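Local structure of ricin B lectin (Clostridium thermocellum, 3VSF) at residues 64-69 and 122-127; 92-97 and 344-349; 302-307 and 351-356. The protein is an exo-beta-1,3-galactanase that joins a family 43 glycoside hydrolase domain, probably the catalytic part, to a galactose-binding ricin-type module of the CBM13 family. All blocks are in the same frame, centred on the assembly; numbering follows the deposited sequence.

Contact 1: residues 64-69 and 122-127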
loop_
_atom_site.group_PDB
_atom_site.type_symbol
_atom_site.label_atom_id
_atom_site.label_comp_id
_atom_site.label_asym_id
_atom_site.label_seq_id
_atom_site.Cartn_x
_atom_site.Cartn_y
_atom_site.Cartn_z
ATOM N N LEU A 64 -14.320 6.022 -2.017
ATOM C CA LEU A 64 -14.718 7.138 -2.865
ATOM C C LEU A 64 -14.847 8.416 -2.044
ATOM O O LEU A 64 -15.398 8.405 -0.943
ATOM C CB LEU A 64 -16.046 6.831 -3.560
ATOM C CG LEU A 64 -16.567 7.891 -4.533
ATOM C CD1 LEU A 64 -15.621 8.049 -5.712
ATOM C CD2 LEU A 64 -17.964 7.533 -5.009
ATOM N N LYS A 65 -14.333 9.515 -2.584
ATOM C CA LYS A 65 -14.427 10.809 -1.922
ATOM C C LYS A 65 -15.490 11.673 -2.586
ATOM O O LYS A 65 -15.299 12.164 -3.698
ATOM C CB LYS A 65 -13.074 11.523 -1.947
ATOM C CG LYS A 65 -13.110 12.963 -1.452
ATOM C CD LYS A 65 -13.651 13.059 -0.032
ATOM C CE LYS A 65 -13.413 14.443 0.557
ATOM N NZ LYS A 65 -13.978 15.522 -0.298
ATOM N N HIS A 66 -16.616 11.851 -1.902
ATOM C CA HIS A 66 -17.698 12.673 -2.426
ATOM C C HIS A 66 -18.224 13.622 -1.356
ATOM O O HIS A 66 -18.589 13.198 -0.259
ATOM C CB HIS A 66 -18.830 11.795 -2.963
ATOM C CG HIS A 66 -19.852 12.548 -3.757
ATOM N ND1 HIS A 66 -21.050 12.968 -3.221
ATOM C CD2 HIS A 66 -19.852 12.960 -5.047
ATOM C CE1 HIS A 66 -21.745 13.604 -4.148
ATOM N NE2 HIS A 66 -21.041 13.613 -5.264
ATOM N N GLY A 67 -18.259 14.909 -1.683
ATOM C CA GLY A 67 -18.728 15.917 -0.751
ATOM C C GLY A 67 -17.767 16.123 0.402
ATOM O O GLY A 67 -16.631 16.555 0.206
ATOM N N ASP A 68 -18.223 15.808 1.609
ATOM C CA ASP A 68 -17.417 16.014 2.807
ATOM C C ASP A 68 -17.014 14.692 3.450
ATOM O O ASP A 68 -16.420 14.677 4.528
ATOM C CB ASP A 68 -18.181 16.867 3.822
ATOM C CG ASP A 68 -18.680 18.172 3.231
ATOM O OD1 ASP A 68 -18.043 18.682 2.286
ATOM O OD2 ASP A 68 -19.711 18.688 3.714
ATOM N N TYR A 69 -17.330 13.584 2.788
ATOM C CA TYR A 69 -17.093 12.266 3.368
ATOM C C TYR A 69 -16.291 11.331 2.469
ATOM O O TYR A 69 -16.379 11.393 1.243
ATOM C CB TYR A 69 -18.422 11.601 3.736
ATOM C CG TYR A 69 -19.207 12.330 4.801
ATOM C CD1 TYR A 69 -19.001 12.063 6.147
ATOM C CD2 TYR A 69 -20.159 13.282 4.459
ATOM C CE1 TYR A 69 -19.719 12.723 7.125
ATOM C CE2 TYR A 69 -20.883 13.948 5.431
ATOM C CZ TYR A 69 -20.658 13.665 6.762
ATOM O OH TYR A 69 -21.375 14.326 7.734
ATOM N N VAL A 122 -16.712 1.404 -6.181
ATOM C CA VAL A 122 -17.732 2.408 -6.467
ATOM C C VAL A 122 -17.132 3.662 -7.096
ATOM O O VAL A 122 -16.127 4.190 -6.620
ATOM C CB VAL A 122 -18.514 2.799 -5.198
ATOM C CG1 VAL A 122 -19.350 4.044 -5.448
ATOM C CG2 VAL A 122 -19.389 1.643 -4.738
ATOM N N MET A 123 -17.758 4.130 -8.171
ATOM C CA MET A 123 -17.320 5.337 -8.859
ATOM C C MET A 123 -18.488 6.306 -9.003
ATOM O O MET A 123 -19.645 5.887 -9.041
ATOM C CB MET A 123 -16.749 4.986 -10.234
ATOM C CG MET A 123 -17.721 4.245 -11.139
ATOM S SD MET A 123 -16.928 3.526 -12.590
ATOM C CE MET A 123 -16.200 4.980 -13.341
ATOM N N TYR A 124 -18.187 7.598 -9.079
ATOM C CA TYR A 124 -19.230 8.611 -9.205
ATOM C C TYR A 124 -19.298 9.213 -10.606
ATOM O O TYR A 124 -18.273 9.427 -11.254
ATOM C CB TYR A 124 -19.043 9.720 -8.168
ATOM C CG TYR A 124 -19.965 10.901 -8.376
ATOM C CD1 TYR A 124 -19.507 12.065 -8.982
ATOM C CD2 TYR A 124 -21.295 10.849 -7.980
ATOM C CE1 TYR A 124 -20.346 13.146 -9.179
ATOM C CE2 TYR A 124 -22.141 11.925 -8.173
ATOM C CZ TYR A 124 -21.662 13.070 -8.773
ATOM O OH TYR A 124 -22.498 14.146 -8.968
ATOM N N ASN A 125 -20.516 9.487 -11.062
ATOM C CA ASN A 125 -20.736 10.092 -12.369
ATOM C C ASN A 125 -21.234 11.527 -12.232
ATOM O O ASN A 125 -22.293 11.772 -11.655
ATOM C CB ASN A 125 -21.737 9.261 -13.173
ATOM C CG ASN A 125 -21.855 9.717 -14.615
ATOM O OD1 ASN A 125 -21.636 10.887 -14.932
ATOM N ND2 ASN A 125 -22.205 8.790 -15.500
ATOM N N ALA A 126 -20.464 12.473 -12.761
ATOM C CA ALA A 126 -20.827 13.885 -12.691
ATOM C C ALA A 126 -22.058 14.182 -13.540
ATOM O O ALA A 126 -22.962 14.901 -13.110
ATOM C CB ALA A 126 -19.658 14.755 -13.125
ATOM N N SER A 127 -22.086 13.626 -14.746
ATOM C CA SER A 127 -23.196 13.830 -15.670
ATOM C C SER A 127 -24.526 13.412 -15.049
ATOM O O SER A 127 -25.406 14.243 -14.820
ATOM C CB SER A 127 -22.962 13.046 -16.963
ATOM O OG SER A 127 -21.708 13.370 -17.537
#
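His-66 sets its imidazole obliquely over one face of the Tyr-124 ring. The two planes are tilted by 48° with centroids 4.4 Å apart, an oblique aromatic packing. NE2 of His-66 leads, 3.5 Å from Tyr-124 CE2 and offset toward the rim of the phenol, while CD2 of His-66 lies nearer the root of that ring, 3.9 Å from Tyr-124 CG. Both rings swing off their strands with CG opposite the backbone N (chi1 -169° for His-66, 171° for Tyr-124), which carries them into the space between the strands. Phe-131 borders the same cluster, meeting the histidine edge-to-face and also touching Leu-64.

Two residues back along the strand, Leu-64 reaches across with CD2, which lies 3.8 Å from Val-122 CG1, the two side chains crossing at about a right angle. The same methyl is 4.0 Å from Tyr-124 CB, so it sits between Val-122 and Tyr-124, close to the backbone of Met-123. No hydrogen bond links the segments; beyond His-66 the chain reverses in a type II' turn. Side chains thus do the joining between strands 61-66 and 116-124, the first strands of consecutive four-stranded antiparallel sheets, as between neighbouring blades of the five-bladed beta-propeller of family 43.

Contact 2: residues 92-97 and 344-349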
loop_
_atom_site.group_PDB
_atom_site.type_symbol
_atom_site.label_atom_id
_atom_site.label_comp_id
_atom_site.label_asym_id
_atom_site.label_seq_id
_atom_site.Cartn_x
_atom_site.Cartn_y
_atom_site.Cartn_z
ATOM N N LYS A 92 -14.854 11.249 7.857
ATOM C CA LYS A 92 -14.227 12.485 7.405
ATOM C C LYS A 92 -12.738 12.493 7.737
ATOM O O LYS A 92 -11.935 13.097 7.025
ATOM C CB LYS A 92 -14.898 13.700 8.050
ATOM C CG LYS A 92 -16.300 13.994 7.547
ATOM C CD LYS A 92 -16.856 15.248 8.205
ATOM C CE LYS A 92 -18.183 15.658 7.591
ATOM N NZ LYS A 92 -18.760 16.858 8.258
ATOM N N ASP A 93 -12.378 11.819 8.825
ATOM C CA ASP A 93 -11.003 11.815 9.310
ATOM C C ASP A 93 -10.211 10.627 8.768
ATOM O O ASP A 93 -8.987 10.581 8.893
ATOM C CB ASP A 93 -10.980 11.806 10.839
ATOM C CG ASP A 93 -11.381 10.465 11.419
ATOM O OD1 ASP A 93 -10.493 9.744 11.917
ATOM O OD2 ASP A 93 -12.583 10.127 11.373
ATOM N N LEU A 94 -10.919 9.669 8.177
ATOM C CA LEU A 94 -10.298 8.492 7.569
ATOM C C LEU A 94 -9.772 7.476 8.583
ATOM O O LEU A 94 -9.113 6.506 8.210
ATOM C CB LEU A 94 -9.183 8.898 6.599
ATOM C CG LEU A 94 -9.622 9.350 5.205
ATOM C CD1 LEU A 94 -8.443 9.903 4.418
ATOM C CD2 LEU A 94 -10.274 8.197 4.456
ATOM N N VAL A 95 -10.066 7.696 9.861
ATOM C CA VAL A 95 -9.645 6.767 10.907
ATOM C C VAL A 95 -10.841 6.240 11.695
ATOM O O VAL A 95 -10.909 5.052 12.012
ATOM C CB VAL A 95 -8.626 7.412 11.869
ATOM C CG1 VAL A 95 -8.276 6.452 12.999
ATOM C CG2 VAL A 95 -7.375 7.833 11.114
ATOM N N ASN A 96 -11.781 7.127 12.007
ATOM C CA ASN A 96 -13.008 6.737 12.695
ATOM C C ASN A 96 -14.145 6.497 11.709
ATOM O O ASN A 96 -14.651 7.434 11.091
ATOM C CB ASN A 96 -13.417 7.793 13.721
ATOM C CG ASN A 96 -12.381 7.978 14.811
ATOM O OD1 ASN A 96 -12.333 7.212 15.774
ATOM N ND2 ASN A 96 -11.547 9.001 14.668
ATOM N N TRP A 97 -14.549 5.239 11.571
ATOM C CA TRP A 97 -15.532 4.861 10.562
ATOM C C TRP A 97 -16.913 4.576 11.142
ATOM O O TRP A 97 -17.043 3.960 12.198
ATOM C CB TRP A 97 -15.031 3.658 9.761
ATOM C CG TRP A 97 -13.823 3.980 8.947
ATOM C CD1 TRP A 97 -12.520 3.755 9.285
ATOM C CD2 TRP A 97 -13.804 4.610 7.663
ATOM N NE1 TRP A 97 -11.690 4.199 8.283
ATOM C CE2 TRP A 97 -12.455 4.727 7.276
ATOM C CE3 TRP A 97 -14.797 5.081 6.800
ATOM C CZ2 TRP A 97 -12.074 5.297 6.064
ATOM C CZ3 TRP A 97 -14.417 5.646 5.598
ATOM C CH2 TRP A 97 -13.068 5.751 5.242
ATOM N N VAL A 344 0.415 4.108 11.318
ATOM C CA VAL A 344 0.347 5.223 10.380
ATOM C C VAL A 344 -0.516 6.361 10.914
ATOM O O VAL A 344 -1.609 6.133 11.427
ATOM C CB VAL A 344 -0.211 4.771 9.015
ATOM C CG1 VAL A 344 -0.383 5.963 8.085
ATOM C CG2 VAL A 344 0.698 3.726 8.390
ATOM N N LYS A 345 -0.018 7.588 10.792
ATOM C CA LYS A 345 -0.782 8.761 11.198
ATOM C C LYS A 345 -1.394 9.442 9.978
ATOM O O LYS A 345 -0.718 9.652 8.971
ATOM C CB LYS A 345 0.100 9.750 11.961
ATOM C CG LYS A 345 -0.675 10.890 12.603
ATOM C CD LYS A 345 -0.105 12.246 12.217
ATOM C CE LYS A 345 -0.912 13.375 12.836
ATOM N NZ LYS A 345 -0.400 14.714 12.431
ATOM N N ILE A 346 -2.675 9.782 10.074
ATOM C CA ILE A 346 -3.384 10.402 8.962
ATOM C C ILE A 346 -4.118 11.671 9.385
ATOM O O ILE A 346 -4.835 11.682 10.385
ATOM C CB ILE A 346 -4.399 9.430 8.328
ATOM C CG1 ILE A 346 -3.694 8.169 7.829
ATOM C CG2 ILE A 346 -5.149 10.106 7.193
ATOM C CD1 ILE A 346 -4.613 7.197 7.121
ATOM N N ASP A 347 -3.929 12.739 8.615
ATOM C CA ASP A 347 -4.665 13.979 8.827
ATOM C C ASP A 347 -5.349 14.380 7.527
ATOM O O ASP A 347 -4.811 15.166 6.746
ATOM C CB ASP A 347 -3.728 15.092 9.304
ATOM C CG ASP A 347 -4.479 16.286 9.868
ATOM O OD1 ASP A 347 -5.480 16.076 10.587
ATOM O OD2 ASP A 347 -4.071 17.434 9.593
ATOM N N ALA A 348 -6.537 13.827 7.297
ATOM C CA ALA A 348 -7.265 14.031 6.049
ATOM C C ALA A 348 -7.465 15.508 5.720
ATOM O O ALA A 348 -7.480 15.896 4.551
ATOM C CB ALA A 348 -8.605 13.309 6.094
ATOM N N SER A 349 -7.618 16.327 6.756
ATOM C CA SER A 349 -7.826 17.759 6.577
ATOM C C SER A 349 -6.654 18.415 5.850
ATOM O O SER A 349 -6.847 19.161 4.892
ATOM C CB SER A 349 -8.054 18.436 7.929
ATOM O OG SER A 349 -6.966 18.204 8.807
#
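The irregular loop 92-97 passes the end of strand 343-347 with its closest backbone approach at Asp-93 and Ala-348, whose CA atoms are 5.4 Å apart, and no hydrogen bond spans the gap. Ala-348, just after the strand, and Ile-346 within it share their side of the contact about equally. The alanine CB faces a backbone oxygen, Lys-92 O, at 3.5 Å, and a side-chain methyl, Leu-94 CD1, at 3.8 Å. Leu-94 sends CG away from its own carbonyl carbon (chi1 -80°), which lays the branch alongside that alanine, while its CB lies 4.3 Å from Ile-346 CG2. Val-95 adds a looser touch, CG2 to Ile-346 CB at 4.4 Å.

The loop connects the third and fourth strands of the first blade of the beta-propeller, whereas strand 343-347 is the middle of a small three-stranded antiparallel sheet that also contains strand 41-43 near the start of the model. Apolar contact therefore seats this sheet against the blade. The loop's own shape is held by an Asx motif: Asp-93 OD1 takes the backbone N of Asn-96 at 2.9 Å, on the syn side of the carboxylate and slightly out of its plane. Weaker bonds reach the same oxygen from Val-95 N and Asn-96 ND2. Ser-91 OG completes the bracing through hydrogen bonds with Leu-94 N and Asn-96 O.

Contact 3: residues 302-307 and 351-356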
loop_
_atom_site.group_PDB
_atom_site.type_symbol
_atom_site.label_atom_id
_atom_site.label_comp_id
_atom_site.label_asym_id
_atom_site.label_seq_id
_atom_site.Cartn_x
_atom_site.Cartn_y
_atom_site.Cartn_z
ATOM N N SER A 302 -1.895 13.372 -0.681
ATOM C CA SER A 302 -1.204 12.142 -0.313
ATOM C C SER A 302 -2.025 10.928 -0.736
ATOM O O SER A 302 -3.189 10.797 -0.364
ATOM C CB SER A 302 -0.940 12.098 1.193
ATOM O OG SER A 302 -0.118 13.175 1.600
ATOM N N TYR A 303 -1.412 10.043 -1.513
ATOM C CA TYR A 303 -2.101 8.859 -2.011
ATOM C C TYR A 303 -2.095 7.722 -0.994
ATOM O O TYR A 303 -1.039 7.298 -0.529
ATOM C CB TYR A 303 -1.486 8.404 -3.336
ATOM C CG TYR A 303 -1.744 9.362 -4.479
ATOM C CD1 TYR A 303 -2.655 9.051 -5.479
ATOM C CD2 TYR A 303 -1.088 10.584 -4.549
ATOM C CE1 TYR A 303 -2.898 9.926 -6.522
ATOM C CE2 TYR A 303 -1.324 11.464 -5.587
ATOM C CZ TYR A 303 -2.231 11.130 -6.571
ATOM O OH TYR A 303 -2.469 12.004 -7.606
ATOM N N LEU A 304 -3.284 7.235 -0.652
ATOM C CA LEU A 304 -3.425 6.167 0.332
ATOM C C LEU A 304 -3.514 4.793 -0.323
ATOM O O LEU A 304 -4.256 4.595 -1.283
ATOM C CB LEU A 304 -4.657 6.403 1.207
ATOM C CG LEU A 304 -5.042 5.262 2.151
ATOM C CD1 LEU A 304 -3.908 4.949 3.115
ATOM C CD2 LEU A 304 -6.316 5.597 2.911
ATOM N N TYR A 305 -2.750 3.846 0.209
ATOM C CA TYR A 305 -2.773 2.472 -0.271
ATOM C C TYR A 305 -3.603 1.590 0.655
ATOM O O TYR A 305 -3.439 1.629 1.876
ATOM C CB TYR A 305 -1.351 1.917 -0.379
ATOM C CG TYR A 305 -1.282 0.406 -0.404
ATOM C CD1 TYR A 305 -1.276 -0.289 -1.606
ATOM C CD2 TYR A 305 -1.222 -0.325 0.775
ATOM C CE1 TYR A 305 -1.212 -1.671 -1.631
ATOM C CE2 TYR A 305 -1.160 -1.704 0.760
ATOM C CZ TYR A 305 -1.156 -2.373 -0.446
ATOM O OH TYR A 305 -1.093 -3.746 -0.464
ATOM N N MET A 306 -4.491 0.795 0.068
ATOM C CA MET A 306 -5.299 -0.143 0.835
ATOM C C MET A 306 -4.968 -1.571 0.438
ATOM O O MET A 306 -4.806 -1.876 -0.743
ATOM C CB MET A 306 -6.785 0.116 0.611
ATOM C CG MET A 306 -7.218 1.523 0.942
ATOM S SD MET A 306 -8.969 1.778 0.626
ATOM C CE MET A 306 -9.068 3.541 0.888
ATOM N N GLY A 307 -4.875 -2.447 1.431
ATOM C CA GLY A 307 -4.574 -3.840 1.178
ATOM C C GLY A 307 -5.367 -4.769 2.073
ATOM O O GLY A 307 -6.052 -4.326 2.995
ATOM N N GLY A 351 -4.245 16.715 4.342
ATOM C CA GLY A 351 -3.850 15.874 3.228
ATOM C C GLY A 351 -2.458 15.308 3.428
ATOM O O GLY A 351 -1.628 15.337 2.520
ATOM N N ILE A 352 -2.203 14.795 4.627
ATOM C CA ILE A 352 -0.891 14.261 4.971
ATOM C C ILE A 352 -0.978 12.844 5.524
ATOM O O ILE A 352 -1.729 12.578 6.463
ATOM C CB ILE A 352 -0.172 15.152 6.003
ATOM C CG1 ILE A 352 0.091 16.542 5.421
ATOM C CG2 ILE A 352 1.130 14.506 6.449
ATOM C CD1 ILE A 352 0.785 17.484 6.380
ATOM N N ILE A 353 -0.204 11.936 4.936
ATOM C CA ILE A 353 -0.131 10.562 5.416
ATOM C C ILE A 353 1.321 10.178 5.679
ATOM O O ILE A 353 2.114 10.039 4.747
ATOM C CB ILE A 353 -0.745 9.572 4.408
ATOM C CG1 ILE A 353 -2.133 10.044 3.969
ATOM C CG2 ILE A 353 -0.815 8.175 5.008
ATOM C CD1 ILE A 353 -2.781 9.154 2.929
ATOM N N SER A 354 1.668 10.008 6.951
ATOM C CA SER A 354 3.043 9.698 7.324
ATOM C C SER A 354 3.121 8.636 8.416
ATOM O O SER A 354 2.107 8.068 8.823
ATOM C CB SER A 354 3.773 10.963 7.779
ATOM O OG SER A 354 3.181 11.502 8.948
ATOM N N GLU A 355 4.338 8.376 8.882
ATOM C CA GLU A 355 4.572 7.379 9.917
ATOM C C GLU A 355 4.248 7.938 11.298
ATOM O O GLU A 355 4.434 9.128 11.555
ATOM C CB GLU A 355 6.028 6.908 9.878
ATOM C CG GLU A 355 6.370 5.844 10.910
ATOM C CD GLU A 355 7.837 5.462 10.889
ATOM O OE1 GLU A 355 8.189 4.417 11.476
ATOM O OE2 GLU A 355 8.640 6.209 10.290
ATOM N N TYR A 356 3.757 7.076 12.182
ATOM C CA TYR A 356 3.510 7.467 13.563
ATOM C C TYR A 356 4.643 6.994 14.465
ATOM O O TYR A 356 4.850 5.794 14.639
ATOM C CB TYR A 356 2.177 6.908 14.063
ATOM C CG TYR A 356 1.986 7.056 15.556
ATOM C CD1 TYR A 356 1.734 8.299 16.125
ATOM C CD2 TYR A 356 2.060 5.954 16.398
ATOM C CE1 TYR A 356 1.562 8.439 17.490
ATOM C CE2 TYR A 356 1.889 6.084 17.765
ATOM C CZ TYR A 356 1.640 7.330 18.305
ATOM O OH TYR A 356 1.469 7.465 19.664
#
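Ser-302 OG donates a hydrogen bond to Gly-351 O at 2.8 Å, the one polar bond between the segments. It comes in from above the carbonyl plane, 39° out of it, and is thus not aligned with a lone pair. The acceptor belongs to a G1 beta bulge, in which Gly-351, with positive phi, and Ile-352 both face Asp-347, at the end of the middle strand of the three-stranded sheet, where the chain enters strand 352-355. The serine hydroxyl sits opposite its own carbonyl carbon (chi1 -61°), which points it at this bulge.

Beside the bond, Ile-353 reaches over strand 302-307 with its longer branch. Its CG1 is 3.7 Å from Ser-302 CB, and the terminal CD1 steps obliquely toward Leu-304. The strand axes are inclined at 60°, so the two strands cross rather than pair, and edge-strand residues of the small sheet rest on strand 301-309, the second strand of the propeller's fifth blade. Pro-327 of the neighbouring blade strand, together with Val-344 and Ile-346, further encloses Ile-353. At the tip of that side chain, CD1 lies 3.7 Å from Leu-304 CB and equally 3.7 Å from Ser-302 O.

Read from the N terminus, contact 1 opens at 64-69 in the first blade and closes a loop of 52 residues at 122-127 in the second. Contact 2 opens inside that loop, at 92-97, and closes far along the chain at 344-349, so the two cross. Contact 3 begins after contact 1 has closed, but 302-307 falls within the span of contact 2 and its partner 351-356 lies beyond it, giving a second crossing. Contact 1 joins consecutive blades, while contacts 2 and 3 dock the small sheet on the first and fifth blades. A probable hydrogen bond from Lys-345 N to Ser-354 O couples contacts 2 and 3; packing of Lys-92 on Asp-68 and Tyr-69 joins contacts 1 and 2.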